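Local coordinates for Iron(III) ABC transporter, periplasmic iron-compound-binding protein (Vibrio cholerae, PDB 3TEF), which probably binds iron-loaded catecholate siderophores in the periplasm and delivers them to an ABC transporter for iron uptake, at residues A[25-37]-A[258-270]. Sequence-based numbering, arbitrary orientation.
Sequences IGVGALDAIDSFG and NAWYIAISGVKAT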
ATOM      1  N   ILE A  25      -0.252 -12.617   6.210  1.00 18.41           N
ATOM      2  CA  ILE A  25      -1.338 -12.402   5.264  1.00 19.04           C
ATOM      3  C   ILE A  25      -1.259 -10.955   4.767  1.00 19.71           C
ATOM      4  O   ILE A  25      -1.142 -10.028   5.570  1.00 20.24           O
ATOM      5  CB  ILE A  25      -2.693 -12.659   5.922  1.00 19.77           C
ATOM      6  CG1 ILE A  25      -2.782 -14.143   6.308  1.00 21.07           C
ATOM      7  CG2 ILE A  25      -3.812 -12.302   4.958  1.00 20.42           C
ATOM      8  CD1 ILE A  25      -3.989 -14.484   7.167  1.00 25.33           C
ATOM      9  N   GLY A  26      -1.300 -10.762   3.450  1.00 20.23           N
ATOM     10  CA  GLY A  26      -1.183  -9.424   2.884  1.00 18.54           C
ATOM     11  C   GLY A  26       0.158  -9.222   2.184  1.00 18.99           C
ATOM     12  O   GLY A  26       1.205  -9.609   2.706  1.00 20.89           O
ATOM     13  N   VAL A  27       0.125  -8.579   1.024  1.00 15.81           N
ATOM     14  CA  VAL A  27       1.334  -8.385   0.222  1.00 17.55           C
ATOM     15  C   VAL A  27       2.241  -7.315   0.804  1.00 19.91           C
ATOM     16  O   VAL A  27       3.460  -7.400   0.682  1.00 18.20           O
ATOM     17  CB  VAL A  27       0.979  -8.050  -1.233  1.00 21.17           C
ATOM     18  CG1 VAL A  27       2.253  -7.853  -2.074  1.00 18.56           C
ATOM     19  CG2 VAL A  27       0.098  -9.149  -1.818  1.00 21.56           C
ATOM     20  N   GLY A  28       1.654  -6.299   1.444  1.00 19.17           N
ATOM     21  CA  GLY A  28       2.465  -5.237   2.010  1.00 19.27           C
ATOM     22  C   GLY A  28       3.268  -5.735   3.198  1.00 18.25           C
ATOM     23  O   GLY A  28       4.455  -5.413   3.338  1.00 18.88           O
ATOM     24  N   ALA A  29       2.603  -6.512   4.057  1.00 19.00           N
ATOM     25  CA  ALA A  29       3.250  -7.149   5.199  1.00 19.63           C
ATOM     26  C   ALA A  29       4.366  -8.095   4.729  1.00 19.14           C
ATOM     27  O   ALA A  29       5.479  -8.068   5.253  1.00 20.36           O
ATOM     28  CB  ALA A  29       2.225  -7.906   6.036  1.00 21.57           C
ATOM     29  N   LEU A  30       4.065  -8.907   3.722  1.00 18.79           N
ATOM     30  CA  LEU A  30       5.066  -9.833   3.178  1.00 19.83           C
ATOM     31  C   LEU A  30       6.280  -9.087   2.579  1.00 18.83           C
ATOM     32  O   LEU A  30       7.439  -9.446   2.832  1.00 21.23           O
ATOM     33  CB  LEU A  30       4.409 -10.771   2.158  1.00 19.10           C
ATOM     34  CG  LEU A  30       5.302 -11.873   1.573  1.00 17.50           C
ATOM     35  CD1 LEU A  30       5.975 -12.691   2.660  1.00 21.58           C
ATOM     36  CD2 LEU A  30       4.465 -12.776   0.677  1.00 18.89           C
ATOM     37  N   ASP A  31       6.015  -8.035   1.803  1.00 16.51           N
ATOM     38  CA  ASP A  31       7.054  -7.149   1.272  1.00 18.59           C
ATOM     39  C   ASP A  31       7.983  -6.649   2.382  1.00 22.11           C
ATOM     40  O   ASP A  31       9.195  -6.843   2.318  1.00 19.45           O
ATOM     41  CB  ASP A  31       6.366  -5.993   0.531  1.00 19.89           C
ATOM     42  CG  ASP A  31       7.304  -4.892   0.078  1.00 20.40           C
ATOM     43  OD1 ASP A  31       8.440  -4.715   0.592  1.00 20.62           O
ATOM     44  OD2 ASP A  31       6.851  -4.146  -0.803  1.00 19.27           O
ATOM     45  N   ALA A  32       7.432  -6.014   3.416  1.00 19.69           N
ATOM     46  CA  ALA A  32       8.309  -5.437   4.431  1.00 19.72           C
ATOM     47  C   ALA A  32       9.043  -6.528   5.208  1.00 20.73           C
ATOM     48  O   ALA A  32      10.241  -6.420   5.487  1.00 24.90           O
ATOM     49  CB  ALA A  32       7.518  -4.516   5.376  1.00 20.32           C
ATOM     50  N   ILE A  33       8.336  -7.606   5.517  1.00 19.17           N
ATOM     51  CA  ILE A  33       8.928  -8.705   6.277  1.00 21.68           C
ATOM     52  C   ILE A  33      10.078  -9.361   5.496  1.00 22.72           C
ATOM     53  O   ILE A  33      11.187  -9.507   6.007  1.00 24.99           O
ATOM     54  CB  ILE A  33       7.855  -9.720   6.734  1.00 25.32           C
ATOM     55  CG1 ILE A  33       7.079  -9.129   7.923  1.00 27.66           C
ATOM     56  CG2 ILE A  33       8.490 -11.043   7.108  1.00 28.60           C
ATOM     57  CD1 ILE A  33       5.835  -9.902   8.323  1.00 29.00           C
ATOM     58  N   ASP A  34       9.826  -9.715   4.249  1.00 22.16           N
ATOM     59  CA  ASP A  34      10.888 -10.265   3.422  1.00 25.46           C
ATOM     60  C   ASP A  34      12.044  -9.274   3.231  1.00 26.34           C
ATOM     61  O   ASP A  34      13.208  -9.658   3.305  1.00 25.81           O
ATOM     62  CB  ASP A  34      10.337 -10.731   2.078  1.00 22.98           C
ATOM     63  CG  ASP A  34      11.420 -11.270   1.174  1.00 27.14           C
ATOM     64  OD1 ASP A  34      11.816 -12.434   1.360  1.00 27.26           O
ATOM     65  OD2 ASP A  34      11.872 -10.514   0.297  1.00 28.40           O
ATOM     66  N   SER A  35      11.720  -8.004   2.991  1.00 22.61           N
ATOM     67  CA  SER A  35      12.730  -6.974   2.746  1.00 22.13           C
ATOM     68  C   SER A  35      13.718  -6.830   3.905  1.00 25.12           C
ATOM     69  O   SER A  35      14.910  -6.548   3.690  1.00 26.26           O
ATOM     70  CB  SER A  35      12.075  -5.621   2.454  1.00 24.09           C
ATOM     71  OG  SER A  35      11.339  -5.664   1.247  1.00 30.20           O
ATOM     72  N   PHE A  36      13.221  -7.012   5.122  1.00 24.14           N
ATOM     73  CA  PHE A  36      14.050  -6.896   6.321  1.00 27.33           C
ATOM     74  C   PHE A  36      14.697  -8.232   6.708  1.00 30.92           C
ATOM     75  O   PHE A  36      15.326  -8.350   7.758  1.00 32.09           O
ATOM     76  CB  PHE A  36      13.262  -6.273   7.488  1.00 29.59           C
ATOM     77  CG  PHE A  36      13.076  -4.781   7.360  1.00 28.57           C
ATOM     78  CD1 PHE A  36      14.178  -3.946   7.225  1.00 32.62           C
ATOM     79  CD2 PHE A  36      11.811  -4.215   7.378  1.00 27.07           C
ATOM     80  CE1 PHE A  36      14.013  -2.577   7.100  1.00 31.17           C
ATOM     81  CE2 PHE A  36      11.637  -2.853   7.245  1.00 26.92           C
ATOM     82  CZ  PHE A  36      12.739  -2.030   7.114  1.00 29.46           C
ATOM     83  N   GLY A  37      14.548  -9.230   5.840  1.00 27.69           N
ATOM     84  CA  GLY A  37      15.317 -10.453   5.956  1.00 31.10           C
ATOM     85  C   GLY A  37      14.682 -11.572   6.751  1.00 27.68           C
ATOM     86  O   GLY A  37      15.353 -12.527   7.130  1.00 30.71           O
ATOM     87  N   ASN A 258       0.606  -2.531  -7.808  1.00 20.81           N
ATOM     88  CA  ASN A 258       1.039  -3.274  -6.636  1.00 20.68           C
ATOM     89  C   ASN A 258       1.513  -2.345  -5.520  1.00 18.55           C
ATOM     90  O   ASN A 258       1.112  -2.479  -4.365  1.00 19.45           O
ATOM     91  CB  ASN A 258       2.167  -4.249  -6.978  1.00 21.95           C
ATOM     92  CG  ASN A 258       2.746  -4.902  -5.740  1.00 20.18           C
ATOM     93  OD1 ASN A 258       2.115  -5.776  -5.143  1.00 22.43           O
ATOM     94  ND2 ASN A 258       3.931  -4.449  -5.318  1.00 20.25           N
ATOM     95  N   ALA A 259       2.377  -1.401  -5.871  1.00 21.30           N
ATOM     96  CA  ALA A 259       3.013  -0.579  -4.857  1.00 18.67           C
ATOM     97  C   ALA A 259       2.009   0.308  -4.122  1.00 20.00           C
ATOM     98  O   ALA A 259       2.110   0.470  -2.911  1.00 21.44           O
ATOM     99  CB  ALA A 259       4.111   0.276  -5.456  1.00 20.81           C
ATOM    100  N   TRP A 260       1.069   0.896  -4.866  1.00 20.13           N
ATOM    101  CA  TRP A 260       0.156   1.899  -4.292  1.00 19.35           C
ATOM    102  C   TRP A 260      -1.128   1.327  -3.702  1.00 20.69           C
ATOM    103  O   TRP A 260      -1.709   1.911  -2.783  1.00 21.53           O
ATOM    104  CB  TRP A 260      -0.221   2.950  -5.346  1.00 22.64           C
ATOM    105  CG  TRP A 260       0.914   3.850  -5.761  1.00 20.95           C
ATOM    106  CD1 TRP A 260       1.907   3.554  -6.655  1.00 22.26           C
ATOM    107  CD2 TRP A 260       1.155   5.199  -5.332  1.00 22.12           C
ATOM    108  NE1 TRP A 260       2.759   4.621  -6.787  1.00 23.29           N
ATOM    109  CE2 TRP A 260       2.317   5.645  -5.987  1.00 21.63           C
ATOM    110  CE3 TRP A 260       0.511   6.063  -4.434  1.00 24.65           C
ATOM    111  CZ2 TRP A 260       2.848   6.922  -5.790  1.00 23.60           C
ATOM    112  CZ3 TRP A 260       1.030   7.329  -4.248  1.00 25.94           C
ATOM    113  CH2 TRP A 260       2.188   7.747  -4.919  1.00 22.66           C
ATOM    114  N   TYR A 261      -1.566   0.190  -4.229  1.00 20.18           N
ATOM    115  CA  TYR A 261      -2.896  -0.313  -3.919  1.00 21.36           C
ATOM    116  C   TYR A 261      -2.865  -1.657  -3.174  1.00 20.97           C
ATOM    117  O   TYR A 261      -3.622  -1.877  -2.235  1.00 22.43           O
ATOM    118  CB  TYR A 261      -3.704  -0.416  -5.218  1.00 22.09           C
ATOM    119  CG  TYR A 261      -5.122  -0.903  -5.021  1.00 24.89           C
ATOM    120  CD1 TYR A 261      -6.076  -0.095  -4.415  1.00 25.58           C
ATOM    121  CD2 TYR A 261      -5.501  -2.167  -5.448  1.00 25.58           C
ATOM    122  CE1 TYR A 261      -7.385  -0.546  -4.232  1.00 27.72           C
ATOM    123  CE2 TYR A 261      -6.807  -2.627  -5.274  1.00 28.90           C
ATOM    124  CZ  TYR A 261      -7.734  -1.811  -4.668  1.00 29.99           C
ATOM    125  OH  TYR A 261      -9.021  -2.270  -4.500  1.00 34.54           O
ATOM    126  N   ILE A 262      -1.974  -2.547  -3.597  1.00 19.50           N
ATOM    127  CA  ILE A 262      -1.908  -3.897  -3.039  1.00 18.28           C
ATOM    128  C   ILE A 262      -0.965  -4.023  -1.844  1.00 20.54           C
ATOM    129  O   ILE A 262      -1.368  -4.465  -0.764  1.00 20.19           O
ATOM    130  CB  ILE A 262      -1.484  -4.939  -4.110  1.00 19.91           C
ATOM    131  CG1 ILE A 262      -2.493  -4.976  -5.273  1.00 24.04           C
ATOM    132  CG2 ILE A 262      -1.305  -6.323  -3.475  1.00 22.51           C
ATOM    133  CD1 ILE A 262      -3.864  -5.479  -4.895  1.00 23.86           C
ATOM    134  N   ALA A 263       0.289  -3.629  -2.034  1.00 18.83           N
ATOM    135  CA  ALA A 263       1.351  -3.931  -1.083  1.00 17.50           C
ATOM    136  C   ALA A 263       1.500  -2.781  -0.108  1.00 18.30           C
ATOM    137  O   ALA A 263       2.565  -2.171   0.026  1.00 20.15           O
ATOM    138  CB  ALA A 263       2.676  -4.181  -1.826  1.00 19.47           C
ATOM    139  N   ILE A 264       0.408  -2.499   0.587  1.00 19.08           N
ATOM    140  CA  ILE A 264       0.332  -1.321   1.446  1.00 18.27           C
ATOM    141  C   ILE A 264       1.436  -1.292   2.500  1.00 17.58           C
ATOM    142  O   ILE A 264       1.604  -2.232   3.278  1.00 18.22           O
ATOM    143  CB  ILE A 264      -1.039  -1.265   2.116  1.00 19.14           C
ATOM    144  CG1 ILE A 264      -2.131  -1.069   1.055  1.00 20.86           C
ATOM    145  CG2 ILE A 264      -1.068  -0.170   3.176  1.00 22.72           C
ATOM    146  CD1 ILE A 264      -3.541  -1.378   1.563  1.00 21.76           C
ATOM    147  N   SER A 265       2.182  -0.191   2.515  1.00 18.03           N
ATOM    148  CA  SER A 265       3.258   0.030   3.470  1.00 18.17           C
ATOM    149  C   SER A 265       4.465  -0.903   3.293  1.00 18.84           C
ATOM    150  O   SER A 265       5.328  -0.983   4.162  1.00 19.56           O
ATOM    151  CB  SER A 265       2.740   0.010   4.916  1.00 21.61           C
ATOM    152  OG  SER A 265       1.879   1.121   5.161  1.00 19.96           O
ATOM    153  N   GLY A 266       4.550  -1.582   2.149  1.00 17.37           N
ATOM    154  CA  GLY A 266       5.712  -2.403   1.891  1.00 20.03           C
ATOM    155  C   GLY A 266       6.961  -1.548   1.792  1.00 19.36           C
ATOM    156  O   GLY A 266       6.883  -0.348   1.516  1.00 20.80           O
ATOM    157  N   VAL A 267       8.116  -2.163   2.019  1.00 20.26           N
ATOM    158  CA  VAL A 267       9.390  -1.475   1.778  1.00 20.12           C
ATOM    159  C   VAL A 267       9.628  -1.230   0.280  1.00 18.94           C
ATOM    160  O   VAL A 267       9.801  -0.079  -0.152  1.00 21.92           O
ATOM    161  CB  VAL A 267      10.561  -2.218   2.449  1.00 19.06           C
ATOM    162  CG1 VAL A 267      11.917  -1.644   2.010  1.00 24.73           C
ATOM    163  CG2 VAL A 267      10.394  -2.188   3.979  1.00 23.36           C
ATOM    164  N   LYS A 268       9.599  -2.295  -0.515  1.00 20.97           N
ATOM    165  CA  LYS A 268       9.778  -2.156  -1.959  1.00 21.53           C
ATOM    166  C   LYS A 268       8.648  -1.315  -2.535  1.00 23.12           C
ATOM    167  O   LYS A 268       8.858  -0.515  -3.444  1.00 22.67           O
ATOM    168  CB  LYS A 268       9.800  -3.520  -2.652  1.00 24.10           C
ATOM    169  CG  LYS A 268      10.848  -4.481  -2.119  1.00 31.05           C
ATOM    170  CD  LYS A 268      12.226  -3.892  -2.190  1.00 36.40           C
ATOM    171  CE  LYS A 268      13.286  -4.931  -1.857  1.00 46.23           C
ATOM    172  NZ  LYS A 268      14.631  -4.505  -2.345  1.00 42.98           N
ATOM    173  N   ALA A 269       7.447  -1.483  -1.978  1.00 20.40           N
ATOM    174  CA  ALA A 269       6.300  -0.728  -2.444  1.00 18.45           C
ATOM    175  C   ALA A 269       6.523   0.763  -2.273  1.00 19.84           C
ATOM    176  O   ALA A 269       6.275   1.551  -3.190  1.00 19.39           O
ATOM    177  CB  ALA A 269       5.029  -1.177  -1.690  1.00 17.89           C
ATOM    178  N   THR A 270       7.022   1.145  -1.103  1.00 19.51           N
ATOM    179  CA  THR A 270       7.220   2.549  -0.792  1.00 20.67           C
ATOM    180  C   THR A 270       8.336   3.117  -1.653  1.00 18.52           C
ATOM    181  O   THR A 270       8.243   4.239  -2.128  1.00 22.17           O
ATOM    182  CB  THR A 270       7.504   2.760   0.700  1.00 20.31           C
ATOM    183  OG1 THR A 270       6.383   2.289   1.456  1.00 21.40           O
ATOM    184  CG2 THR A 270       7.722   4.237   0.985  1.00 23.26           C
TER
HETATM  185  O   HOH W   1      -2.230  -7.088   0.144  1.00 23.00           O
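Asp31 turns its carboxylate onto the start of helix 267-279: CG stands anti to the backbone N (chi1 172°), and the small chi2 of -21° sets both oxygens before the N-H groups of Lys268 and Ala269. The carboxylate thus accepts two N-H bonds at the N-terminus of a helix whose N-cap residue is Gly266. The contact probably joins the two lobes of a periplasmic binding protein of the solute-binding protein 8 family. Helix 27-35 follows a strand of the four-stranded parallel sheet; the 258-270 segment follows a strand of the mixed sheet. Lys268 N donates to Asp31 OD1 at 2.9 Å, and Ala269 N donates to Asp31 OD2 at 3.0 Å. Both oxygens use their syn lone pairs, so the carboxylate is gripped like a fork and its rotation is fixed. The helix end probably stabilises the negative charge.

Beside these bonds the backbones come very close. The CA atoms of Gly28 and Ala263 are 3.5 Å apart, at the type II turn Ala263 to Gly266. Gly28 and Gly266 have no side chain here, and the two backbones meet directly. The CA of Gly28 makes a CH···O contact with Ile264 O.

Apolar groups close both ends. Val27 CG2 meets Ile262 CG2, while Val27 CG1 lies against Ala263 CB. At the other end Val267 packs on Ala32 and Ser35, and its CG2 reaches Phe36 CE2 at 3.6 Å. Trp121 and Lys137, from helices 113-128 and 131-154, also touch Val267. Ser35 OG bonds back to Asp31 O at 2.7 Å. It comes from the face opposite Ser35 N, and the bent Lys268 chain passes over that hydroxyl. Near Val27 one water links the segments, accepting from Val27 N and donating to Ile262 O, each at 2.9 Å.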